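Local coordinates for protein probable ribosomal RNA small subunit methyltransferase (Thermus thermophilus, PDB 3DMH) that transfers a methyl group from S-adenosylmethionine to the N2 atom of a guanosine in 16S ribosomal RNA, at residues L50-G55 against W95-G100; D103-A108 against V123-A128; W58-L63 against V69-T74. All coordinates share one frame; numbering follows the deposited sequence.

Contact 1: residues L50-G55 against W95-G100; sequences LDLNPG and WEAAAG
Ala97 sets its single methyl group against the ends of two leucines, Leu50 and Leu52. The nearer meeting is between Ala97 CB and Leu50 CD2 at 3.5 Å, tighter than a usual carbon-carbon contact. Leu52 CD2 reaches the same methyl more loosely, 4.3 Å from Ala97 CB. Leu50 holds CG trans to the main-chain nitrogen (chi1 -178°), which carries CD2 out to Ala97. No hydrogen bond joins the two segments, and the contact is a small apolar patch. Around it Leu72 and Ala128 also touch both Leu50 and Ala97, while Leu52 packs on Val105, Leu107 and Ala125. Strand 48-51 is the interior first strand of a class I methyltransferase sheet, order 3-2-1-4-5-7-6, and the turn that follows it occupies the place where this fold normally has its glycine-rich cofactor loop; here Ser216, Glu262, Asp288, Val289 and Asn305, which bind the cofactor, belong to the C-terminal sheet domain. The turn is shaped by Asp51, whose OD1 accepts from Asn53 N at 3.0 Å in an Asx turn. The N-H points almost straight at the oxygen (161°), meeting it on the anti side, 25° out of the carboxylate plane. Farther along, Asn53 is held at both ends of its amide, OD1 by Arg113 and ND2 by the carbonyl of Ala108, and Gly55, with positive phi, gives its N-H to Glu73.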
ATOM      1  N   LEU A  50       2.180  17.570  11.783  1.00 17.84           N
ATOM      2  CA  LEU A  50       2.584  16.371  11.049  1.00 17.60           C
ATOM      3  C   LEU A  50       1.339  15.534  10.744  1.00 18.10           C
ATOM      4  O   LEU A  50       0.592  15.188  11.654  1.00 17.86           O
ATOM      5  CB  LEU A  50       3.568  15.556  11.901  1.00 18.26           C
ATOM      6  CG  LEU A  50       4.155  14.275  11.285  1.00 17.42           C
ATOM      7  CD1 LEU A  50       5.030  14.586  10.100  1.00 21.12           C
ATOM      8  CD2 LEU A  50       4.939  13.475  12.363  1.00 18.93           C
ATOM      9  N   ASP A  51       1.128  15.185   9.473  1.00 17.66           N
ATOM     10  CA  ASP A  51       0.059  14.245   9.093  1.00 17.99           C
ATOM     11  C   ASP A  51       0.689  12.882   8.827  1.00 18.50           C
ATOM     12  O   ASP A  51       1.529  12.760   7.938  1.00 17.95           O
ATOM     13  CB  ASP A  51      -0.645  14.750   7.826  1.00 18.01           C
ATOM     14  CG  ASP A  51      -1.884  13.964   7.480  1.00 19.41           C
ATOM     15  OD1 ASP A  51      -2.011  12.776   7.837  1.00 18.46           O
ATOM     16  OD2 ASP A  51      -2.730  14.551   6.761  1.00 20.23           O
ATOM     17  N   LEU A  52       0.299  11.874   9.611  1.00 18.49           N
ATOM     18  CA  LEU A  52       0.917  10.539   9.532  1.00 19.66           C
ATOM     19  C   LEU A  52       0.230   9.572   8.573  1.00 20.87           C
ATOM     20  O   LEU A  52       0.685   8.437   8.414  1.00 22.04           O
ATOM     21  CB  LEU A  52       0.998   9.899  10.936  1.00 19.76           C
ATOM     22  CG  LEU A  52       2.013  10.555  11.855  1.00 20.83           C
ATOM     23  CD1 LEU A  52       1.918   9.895  13.240  1.00 22.53           C
ATOM     24  CD2 LEU A  52       3.424  10.421  11.300  1.00 23.57           C
ATOM     25  N   ASN A  53      -0.879   9.990   7.958  1.00 20.05           N
ATOM     26  CA  ASN A  53      -1.595   9.111   7.020  1.00 19.44           C
ATOM     27  C   ASN A  53      -2.402   9.980   6.076  1.00 19.18           C
ATOM     28  O   ASN A  53      -3.637   9.955   6.111  1.00 19.18           O
ATOM     29  CB  ASN A  53      -2.497   8.116   7.767  1.00 20.18           C
ATOM     30  CG  ASN A  53      -3.225   7.152   6.823  1.00 19.45           C
ATOM     31  OD1 ASN A  53      -2.768   6.888   5.697  1.00 20.02           O
ATOM     32  ND2 ASN A  53      -4.366   6.641   7.261  1.00 20.51           N
ATOM     33  N   PRO A  54      -1.707  10.805   5.281  1.00 19.15           N
ATOM     34  CA  PRO A  54      -2.456  11.867   4.572  1.00 19.75           C
ATOM     35  C   PRO A  54      -3.311  11.422   3.404  1.00 19.98           C
ATOM     36  O   PRO A  54      -4.310  12.082   3.125  1.00 19.89           O
ATOM     37  CB  PRO A  54      -1.361  12.799   4.053  1.00 20.25           C
ATOM     38  CG  PRO A  54      -0.152  11.912   3.923  1.00 19.99           C
ATOM     39  CD  PRO A  54      -0.249  10.900   5.057  1.00 19.63           C
ATOM     40  N   GLY A  55      -2.941  10.347   2.721  1.00 19.30           N
ATOM     41  CA  GLY A  55      -3.602  10.052   1.424  1.00 19.01           C
ATOM     42  C   GLY A  55      -3.433  11.259   0.519  1.00 18.75           C
ATOM     43  O   GLY A  55      -2.358  11.834   0.429  1.00 19.46           O
ATOM     44  N   TRP A  95       6.488   5.862  11.592  1.00 18.83           N
ATOM     45  CA  TRP A  95       7.482   5.819  12.660  1.00 19.46           C
ATOM     46  C   TRP A  95       8.866   6.369  12.295  1.00 20.25           C
ATOM     47  O   TRP A  95       9.816   6.296  13.099  1.00 20.59           O
ATOM     48  CB  TRP A  95       7.598   4.406  13.236  1.00 19.77           C
ATOM     49  CG  TRP A  95       7.842   3.364  12.200  1.00 19.31           C
ATOM     50  CD1 TRP A  95       9.049   2.957  11.728  1.00 19.98           C
ATOM     51  CD2 TRP A  95       6.850   2.583  11.516  1.00 19.16           C
ATOM     52  NE1 TRP A  95       8.884   1.958  10.797  1.00 20.81           N
ATOM     53  CE2 TRP A  95       7.542   1.716  10.638  1.00 19.83           C
ATOM     54  CE3 TRP A  95       5.448   2.534  11.558  1.00 20.19           C
ATOM     55  CZ2 TRP A  95       6.878   0.793   9.807  1.00 20.41           C
ATOM     56  CZ3 TRP A  95       4.779   1.611  10.727  1.00 20.21           C
ATOM     57  CH2 TRP A  95       5.498   0.764   9.862  1.00 19.99           C
ATOM     58  N   GLU A  96       8.974   6.937  11.103  1.00 20.18           N
ATOM     59  CA  GLU A  96      10.172   7.674  10.727  1.00 20.41           C
ATOM     60  C   GLU A  96      10.055   9.142  11.138  1.00 20.33           C
ATOM     61  O   GLU A  96      10.984   9.917  10.901  1.00 21.63           O
ATOM     62  CB  GLU A  96      10.493   7.517   9.236  1.00 20.43           C
ATOM     63  CG  GLU A  96      11.012   6.106   8.909  1.00 19.54           C
ATOM     64  CD  GLU A  96      11.268   5.873   7.431  1.00 20.55           C
ATOM     65  OE1 GLU A  96      10.531   6.465   6.605  1.00 21.92           O
ATOM     66  OE2 GLU A  96      12.211   5.108   7.115  1.00 19.79           O
ATOM     67  N   ALA A  97       8.941   9.511  11.775  1.00 20.29           N
ATOM     68  CA  ALA A  97       8.725  10.888  12.222  1.00 20.65           C
ATOM     69  C   ALA A  97       9.797  11.341  13.209  1.00 21.28           C
ATOM     70  O   ALA A  97      10.213  10.576  14.063  1.00 22.11           O
ATOM     71  CB  ALA A  97       7.344  11.049  12.847  1.00 20.96           C
ATOM     72  N   ALA A  98      10.231  12.587  13.049  1.00 21.75           N
ATOM     73  CA  ALA A  98      11.162  13.233  13.974  1.00 21.91           C
ATOM     74  C   ALA A  98      10.568  13.336  15.380  1.00 22.40           C
ATOM     75  O   ALA A  98       9.433  13.791  15.558  1.00 24.53           O
ATOM     76  CB  ALA A  98      11.537  14.614  13.447  1.00 22.09           C
ATOM     77  N   ALA A  99      11.325  12.937  16.391  1.00 22.48           N
ATOM     78  CA  ALA A  99      10.802  12.954  17.746  1.00 22.14           C
ATOM     79  C   ALA A  99      10.777  14.374  18.345  1.00 22.39           C
ATOM     80  O   ALA A  99      11.748  15.146  18.219  1.00 22.67           O
ATOM     81  CB  ALA A  99      11.605  12.002  18.627  1.00 22.03           C
ATOM     82  N   GLY A 100       9.643  14.717  18.967  1.00 22.47           N
ATOM     83  CA  GLY A 100       9.487  15.946  19.762  1.00 21.89           C
ATOM     84  C   GLY A 100       9.490  17.248  18.983  1.00 22.31           C
ATOM     85  O   GLY A 100       9.712  18.323  19.566  1.00 22.24           O
TER

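Contact 2: residues D103-A108 against V123-A128; sequences DLVVLA and VAAARA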
ATOM      1  N   ASP A 103       3.962  20.337  17.104  1.00 19.36           N
ATOM      2  CA  ASP A 103       2.944  20.799  18.046  1.00 19.04           C
ATOM      3  C   ASP A 103       1.597  20.081  17.854  1.00 18.58           C
ATOM      4  O   ASP A 103       0.798  19.968  18.796  1.00 18.41           O
ATOM      5  CB  ASP A 103       2.731  22.302  17.869  1.00 19.67           C
ATOM      6  CG  ASP A 103       4.023  23.078  17.930  1.00 19.51           C
ATOM      7  OD1 ASP A 103       4.700  23.012  18.979  1.00 23.28           O
ATOM      8  OD2 ASP A 103       4.345  23.773  16.942  1.00 22.67           O
ATOM      9  N   LEU A 104       1.360  19.588  16.636  1.00 17.74           N
ATOM     10  CA  LEU A 104       0.093  18.968  16.287  1.00 18.05           C
ATOM     11  C   LEU A 104       0.323  17.800  15.360  1.00 18.06           C
ATOM     12  O   LEU A 104       1.112  17.918  14.426  1.00 18.67           O
ATOM     13  CB  LEU A 104      -0.796  20.003  15.578  1.00 17.76           C
ATOM     14  CG  LEU A 104      -2.236  19.604  15.255  1.00 18.01           C
ATOM     15  CD1 LEU A 104      -3.062  19.386  16.506  1.00 20.21           C
ATOM     16  CD2 LEU A 104      -2.901  20.679  14.383  1.00 18.82           C
ATOM     17  N   VAL A 105      -0.364  16.691  15.621  1.00 17.07           N
ATOM     18  CA  VAL A 105      -0.329  15.540  14.701  1.00 17.42           C
ATOM     19  C   VAL A 105      -1.751  15.231  14.251  1.00 17.07           C
ATOM     20  O   VAL A 105      -2.698  15.326  15.033  1.00 17.48           O
ATOM     21  CB  VAL A 105       0.352  14.303  15.362  1.00 17.74           C
ATOM     22  CG1 VAL A 105       0.232  13.052  14.479  1.00 18.75           C
ATOM     23  CG2 VAL A 105       1.801  14.595  15.639  1.00 18.28           C
ATOM     24  N   VAL A 106      -1.885  14.863  12.974  1.00 17.66           N
ATOM     25  CA  VAL A 106      -3.157  14.412  12.424  1.00 18.58           C
ATOM     26  C   VAL A 106      -3.006  12.951  12.010  1.00 18.88           C
ATOM     27  O   VAL A 106      -2.082  12.604  11.272  1.00 18.70           O
ATOM     28  CB  VAL A 106      -3.585  15.277  11.222  1.00 18.90           C
ATOM     29  CG1 VAL A 106      -4.872  14.716  10.612  1.00 19.41           C
ATOM     30  CG2 VAL A 106      -3.814  16.745  11.692  1.00 18.40           C
ATOM     31  N   LEU A 107      -3.891  12.084  12.508  1.00 18.27           N
ATOM     32  CA  LEU A 107      -3.822  10.662  12.150  1.00 18.36           C
ATOM     33  C   LEU A 107      -5.217  10.104  11.904  1.00 18.56           C
ATOM     34  O   LEU A 107      -6.002   9.877  12.851  1.00 19.51           O
ATOM     35  CB  LEU A 107      -3.097   9.850  13.239  1.00 18.74           C
ATOM     36  CG  LEU A 107      -3.070   8.329  13.089  1.00 18.81           C
ATOM     37  CD1 LEU A 107      -2.299   7.942  11.825  1.00 18.60           C
ATOM     38  CD2 LEU A 107      -2.408   7.735  14.294  1.00 20.47           C
ATOM     39  N   ALA A 108      -5.550   9.944  10.620  1.00 18.38           N
ATOM     40  CA  ALA A 108      -6.648   9.069  10.231  1.00 18.65           C
ATOM     41  C   ALA A 108      -6.164   7.634  10.481  1.00 18.88           C
ATOM     42  O   ALA A 108      -5.152   7.205   9.918  1.00 20.15           O
ATOM     43  CB  ALA A 108      -7.002   9.281   8.751  1.00 20.11           C
ATOM     44  N   VAL A 123       2.197   5.210  18.416  1.00 19.48           N
ATOM     45  CA  VAL A 123       3.443   5.527  19.125  1.00 19.54           C
ATOM     46  C   VAL A 123       4.265   6.584  18.380  1.00 19.45           C
ATOM     47  O   VAL A 123       4.824   7.491  19.003  1.00 19.05           O
ATOM     48  CB  VAL A 123       4.291   4.272  19.391  1.00 20.04           C
ATOM     49  CG1 VAL A 123       5.540   4.646  20.168  1.00 21.11           C
ATOM     50  CG2 VAL A 123       3.477   3.252  20.173  1.00 19.97           C
ATOM     51  N   ALA A 124       4.329   6.487  17.047  1.00 18.50           N
ATOM     52  CA  ALA A 124       5.016   7.510  16.264  1.00 18.52           C
ATOM     53  C   ALA A 124       4.408   8.885  16.545  1.00 18.85           C
ATOM     54  O   ALA A 124       5.133   9.882  16.656  1.00 18.96           O
ATOM     55  CB  ALA A 124       4.921   7.196  14.777  1.00 18.71           C
ATOM     56  N   ALA A 125       3.078   8.940  16.622  1.00 18.65           N
ATOM     57  CA  ALA A 125       2.378  10.206  16.893  1.00 19.03           C
ATOM     58  C   ALA A 125       2.778  10.762  18.256  1.00 18.71           C
ATOM     59  O   ALA A 125       3.114  11.935  18.383  1.00 19.59           O
ATOM     60  CB  ALA A 125       0.873  10.028  16.817  1.00 19.01           C
ATOM     61  N   ALA A 126       2.750   9.895  19.265  1.00 18.71           N
ATOM     62  CA  ALA A 126       3.127  10.280  20.633  1.00 18.65           C
ATOM     63  C   ALA A 126       4.578  10.782  20.701  1.00 19.95           C
ATOM     64  O   ALA A 126       4.867  11.790  21.357  1.00 19.61           O
ATOM     65  CB  ALA A 126       2.885   9.124  21.597  1.00 19.58           C
ATOM     66  N   ARG A 127       5.475  10.093  19.998  1.00 19.34           N
ATOM     67  CA  ARG A 127       6.887  10.475  19.942  1.00 20.82           C
ATOM     68  C   ARG A 127       7.130  11.784  19.183  1.00 20.09           C
ATOM     69  O   ARG A 127       7.991  12.580  19.578  1.00 20.85           O
ATOM     70  CB  ARG A 127       7.717   9.337  19.336  1.00 20.39           C
ATOM     71  CG  ARG A 127       7.650   8.048  20.158  1.00 22.26           C
ATOM     72  CD  ARG A 127       8.613   6.961  19.661  1.00 23.10           C
ATOM     73  NE  ARG A 127      10.001   7.417  19.626  1.00 26.51           N
ATOM     74  CZ  ARG A 127      10.823   7.393  20.674  1.00 27.88           C
ATOM     75  NH1 ARG A 127      10.402   6.932  21.846  1.00 27.62           N
ATOM     76  NH2 ARG A 127      12.068   7.837  20.546  1.00 29.80           N
ATOM     77  N   ALA A 128       6.372  12.007  18.104  1.00 19.39           N
ATOM     78  CA  ALA A 128       6.541  13.196  17.275  1.00 19.31           C
ATOM     79  C   ALA A 128       6.203  14.489  17.997  1.00 19.15           C
ATOM     80  O   ALA A 128       6.768  15.540  17.687  1.00 19.88           O
ATOM     81  CB  ALA A 128       5.684  13.064  16.010  1.00 19.55           C
TER
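Val105 turns its two methyls to the helix segment 123-128, CG1 to Ala125 and CG2 to Ala128. Just before it in the chain, at a corner, Asp103 turns away from the helix and is held by its carboxylate: OD1 forms salt bridges to Arg48 and Arg130, and OD2 accepts from the backbone N of Glu47. Leu104, and after it Val106 and Ala108, lie on the other side of the sheet, where Leu104 touches Tyr136 and the other two touch Leu38 of helix 33-41. At Val105 the backbones come closest, its CA 6.4 Å from Ala125 CA, a short separation permitted by the small alanines of the helix. Val105 CG1 stands anti to the backbone N (chi1 173°) and meets Ala125 CB at 3.9 Å. The second branch, CG2, lies beside that N and rests 4.2 Å from Ala128 CB, one helical turn on, and 4.0 Å from Ala125 O. The helix keeps its regular bonding here, with Ala128 N 2.9 Å from Ala124 O, and no hydrogen bond crosses to the strand. Leu107 returns to the helix side but comes no nearer than 4.7 Å to segment 123-128; it packs instead on Ser121 and Leu122, earlier in the same helix. Strand 102-108, helix 115-128 and the adjacent parallel strand 133-140 make up a beta-alpha-beta crossover of the Rossmann-like methyltransferase fold, and Val105 packs the first strand of that unit against its helix.

Contact 3: residues W58-L63 against V69-T74; sequences WGSLPL and VERLET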
ATOM      1  N   TRP A  58      -6.633  15.614   2.064  1.00 18.91           N
ATOM      2  CA  TRP A  58      -7.862  16.339   2.416  1.00 19.41           C
ATOM      3  C   TRP A  58      -8.054  16.547   3.913  1.00 19.80           C
ATOM      4  O   TRP A  58      -8.437  17.623   4.348  1.00 19.99           O
ATOM      5  CB  TRP A  58      -9.055  15.613   1.812  1.00 20.44           C
ATOM      6  CG  TRP A  58     -10.406  16.274   2.019  1.00 20.20           C
ATOM      7  CD1 TRP A  58     -11.501  15.702   2.594  1.00 21.36           C
ATOM      8  CD2 TRP A  58     -10.813  17.595   1.603  1.00 21.04           C
ATOM      9  NE1 TRP A  58     -12.561  16.578   2.583  1.00 21.90           N
ATOM     10  CE2 TRP A  58     -12.174  17.745   1.980  1.00 22.31           C
ATOM     11  CE3 TRP A  58     -10.165  18.661   0.962  1.00 23.44           C
ATOM     12  CZ2 TRP A  58     -12.899  18.915   1.744  1.00 22.35           C
ATOM     13  CZ3 TRP A  58     -10.887  19.830   0.729  1.00 22.65           C
ATOM     14  CH2 TRP A  58     -12.245  19.946   1.121  1.00 22.53           C
ATOM     15  N   GLY A  59      -7.762  15.514   4.698  1.00 19.61           N
ATOM     16  CA  GLY A  59      -8.022  15.564   6.143  1.00 19.73           C
ATOM     17  C   GLY A  59      -7.315  16.685   6.893  1.00 19.48           C
ATOM     18  O   GLY A  59      -7.913  17.297   7.799  1.00 21.05           O
ATOM     19  N   SER A  60      -6.065  16.972   6.532  1.00 19.62           N
ATOM     20  CA  SER A  60      -5.310  18.000   7.233  1.00 19.78           C
ATOM     21  C   SER A  60      -5.198  19.273   6.402  1.00 19.93           C
ATOM     22  O   SER A  60      -4.527  20.211   6.808  1.00 19.91           O
ATOM     23  CB  SER A  60      -3.905  17.497   7.607  1.00 20.22           C
ATOM     24  OG  SER A  60      -3.193  17.065   6.458  1.00 19.70           O
ATOM     25  N   LEU A  61      -5.899  19.317   5.260  1.00 19.58           N
ATOM     26  CA  LEU A  61      -5.778  20.493   4.366  1.00 20.21           C
ATOM     27  C   LEU A  61      -6.105  21.841   5.025  1.00 19.80           C
ATOM     28  O   LEU A  61      -5.487  22.851   4.674  1.00 20.14           O
ATOM     29  CB  LEU A  61      -6.582  20.320   3.082  1.00 20.52           C
ATOM     30  CG  LEU A  61      -6.210  21.256   1.921  1.00 21.77           C
ATOM     31  CD1 LEU A  61      -4.758  21.077   1.481  1.00 23.60           C
ATOM     32  CD2 LEU A  61      -7.126  20.956   0.752  1.00 23.88           C
ATOM     33  N   PRO A  62      -7.071  21.873   5.963  1.00 20.41           N
ATOM     34  CA  PRO A  62      -7.357  23.170   6.616  1.00 21.03           C
ATOM     35  C   PRO A  62      -6.161  23.813   7.314  1.00 21.14           C
ATOM     36  O   PRO A  62      -6.169  25.029   7.546  1.00 22.32           O
ATOM     37  CB  PRO A  62      -8.470  22.825   7.623  1.00 21.88           C
ATOM     38  CG  PRO A  62      -9.176  21.660   6.981  1.00 21.50           C
ATOM     39  CD  PRO A  62      -8.032  20.833   6.393  1.00 20.68           C
ATOM     40  N   LEU A  63      -5.139  23.013   7.658  1.00 21.10           N
ATOM     41  CA  LEU A  63      -3.947  23.527   8.342  1.00 21.49           C
ATOM     42  C   LEU A  63      -2.953  24.192   7.384  1.00 22.05           C
ATOM     43  O   LEU A  63      -2.111  24.970   7.810  1.00 22.84           O
ATOM     44  CB  LEU A  63      -3.236  22.391   9.099  1.00 21.29           C
ATOM     45  CG  LEU A  63      -4.116  21.574  10.053  1.00 21.58           C
ATOM     46  CD1 LEU A  63      -3.300  20.447  10.692  1.00 23.25           C
ATOM     47  CD2 LEU A  63      -4.765  22.440  11.165  1.00 21.65           C
ATOM     48  N   VAL A  69       3.063  22.385   7.690  1.00 22.97           N
ATOM     49  CA  VAL A  69       2.544  21.019   7.730  1.00 22.03           C
ATOM     50  C   VAL A  69       3.461  20.064   6.974  1.00 22.06           C
ATOM     51  O   VAL A  69       3.732  20.259   5.781  1.00 23.36           O
ATOM     52  CB  VAL A  69       1.136  20.924   7.119  1.00 22.25           C
ATOM     53  CG1 VAL A  69       0.584  19.502   7.213  1.00 22.54           C
ATOM     54  CG2 VAL A  69       0.182  21.928   7.789  1.00 22.39           C
ATOM     55  N   GLU A  70       3.922  19.033   7.673  1.00 20.41           N
ATOM     56  CA  GLU A  70       4.689  17.957   7.042  1.00 20.58           C
ATOM     57  C   GLU A  70       3.771  16.738   6.955  1.00 20.12           C
ATOM     58  O   GLU A  70       2.837  16.588   7.747  1.00 20.10           O
ATOM     59  CB  GLU A  70       5.940  17.664   7.872  1.00 21.71           C
ATOM     60  CG  GLU A  70       6.822  16.510   7.361  1.00 25.01           C
ATOM     61  CD  GLU A  70       7.392  16.751   5.971  1.00 29.03           C
ATOM     62  OE1 GLU A  70       8.593  17.111   5.905  1.00 34.07           O
ATOM     63  OE2 GLU A  70       6.666  16.592   4.959  1.00 25.48           O
ATOM     64  N   ARG A  71       4.014  15.884   5.971  1.00 18.92           N
ATOM     65  CA  ARG A  71       3.149  14.718   5.720  1.00 18.05           C
ATOM     66  C   ARG A  71       4.041  13.540   5.445  1.00 18.56           C
ATOM     67  O   ARG A  71       4.938  13.657   4.611  1.00 18.91           O
ATOM     68  CB  ARG A  71       2.259  14.969   4.499  1.00 18.11           C
ATOM     69  CG  ARG A  71       1.369  16.194   4.634  1.00 19.10           C
ATOM     70  CD  ARG A  71       0.723  16.549   3.275  1.00 18.33           C
ATOM     71  NE  ARG A  71      -0.160  17.704   3.481  1.00 19.13           N
ATOM     72  CZ  ARG A  71       0.263  18.964   3.577  1.00 18.13           C
ATOM     73  NH1 ARG A  71       1.559  19.291   3.420  1.00 18.97           N
ATOM     74  NH2 ARG A  71      -0.619  19.917   3.825  1.00 19.12           N
ATOM     75  N   LEU A  72       3.811  12.429   6.138  1.00 17.10           N
ATOM     76  CA  LEU A  72       4.573  11.196   5.861  1.00 16.96           C
ATOM     77  C   LEU A  72       3.640  10.192   5.217  1.00 17.66           C
ATOM     78  O   LEU A  72       2.637   9.813   5.823  1.00 18.62           O
ATOM     79  CB  LEU A  72       5.162  10.614   7.167  1.00 17.24           C
ATOM     80  CG  LEU A  72       6.023  11.605   7.976  1.00 17.05           C
ATOM     81  CD1 LEU A  72       6.686  10.830   9.106  1.00 17.65           C
ATOM     82  CD2 LEU A  72       7.076  12.325   7.161  1.00 18.51           C
ATOM     83  N   GLU A  73       3.997   9.716   4.022  1.00 18.12           N
ATOM     84  CA  GLU A  73       3.080   8.876   3.284  1.00 18.57           C
ATOM     85  C   GLU A  73       3.807   7.690   2.653  1.00 18.13           C
ATOM     86  O   GLU A  73       4.916   7.827   2.107  1.00 18.48           O
ATOM     87  CB  GLU A  73       2.388   9.721   2.232  1.00 18.72           C
ATOM     88  CG  GLU A  73       1.444   8.967   1.283  1.00 19.07           C
ATOM     89  CD  GLU A  73       0.364   8.207   2.021  1.00 22.19           C
ATOM     90  OE1 GLU A  73      -0.477   8.840   2.684  1.00 20.62           O
ATOM     91  OE2 GLU A  73       0.317   6.955   1.966  1.00 21.93           O
ATOM     92  N   THR A  74       3.178   6.521   2.773  1.00 17.82           N
ATOM     93  CA  THR A  74       3.753   5.284   2.263  1.00 17.19           C
ATOM     94  C   THR A  74       3.344   4.929   0.836  1.00 17.58           C
ATOM     95  O   THR A  74       4.043   4.159   0.169  1.00 17.82           O
ATOM     96  CB  THR A  74       3.380   4.073   3.158  1.00 17.67           C
ATOM     97  OG1 THR A  74       1.953   4.060   3.311  1.00 19.56           O
ATOM     98  CG2 THR A  74       3.981   4.223   4.549  1.00 18.31           C
TER
HETATM   99  O   HOH W   1      -2.941  18.155   3.907  1.00 15.79           O
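Leu63 and Val69 make the apolar half of this contact, and Ser60 and Arg71 the polar half. In the first, Val69 CG2 lies 3.7 Å from Leu63 CB and 3.8 Å from Leu63 O, so the methyl is set against the root of the leucine and its carbonyl. The other branch of the valine, CG1, is anti to the backbone N (chi1 -178°) and stands 3.6 Å above the plane of the Arg71 guanidinium, offset toward its rim. One valine thereby serves both the loop and the arginine two residues along its own strand. Segment 58-63 belongs to the connection between strands 48-51 and 68-73, neighbouring parallel strands of the Rossmann-like sheet; this crossover is built from a type I turn at Trp58-Leu61 and a short 3-10 segment, with Leu63 N bonded to Ser60 O at 3.0 Å. Ser60 OG and Arg71 NE, 4.3 Å apart, are bridged by water 1. The water donates to Ser60 OG at 2.8 Å and accepts from Arg71 NE, also at 2.8 Å, lying in the guanidinium plane at its edge. Ser60 OG is further hydrogen-bonded to Asp51 OD2. The remaining arginine nitrogens have their own partners: NH2 forms a salt bridge with Glu64 and NH1 bonds to the carbonyl of Gln88, which together with the water fixes the rotation of the group. Within the strand, Glu70 OE2 accepts from Arg71 N, the next residue along, at 2.9 Å (155°) through its anti lone pair.

The three contacts share one sheet, with strand 48-51 of contact 1 between the strands of contacts 2 and 3. Contacts 1 and 2 have centres about 6 Å apart and are joined by probable hydrogen bonds, Leu50 O to Val106 N and Gly100 N to Arg127 O, each 2.8 Å. Contact 3, its centre about 9 Å from that of contact 1, is nested within the loop contact 1 closes; Asp51 N is probably hydrogen-bonded to Glu70 O at 2.8 Å. Contacts 2 and 3, about 12 Å between centres, meet on the side of the sheet facing away from helix 115-128, Leu104 CD2 on Leu63 CD1 at 3.7 Å. All lie away from the bound S-adenosylmethionine and guanosine.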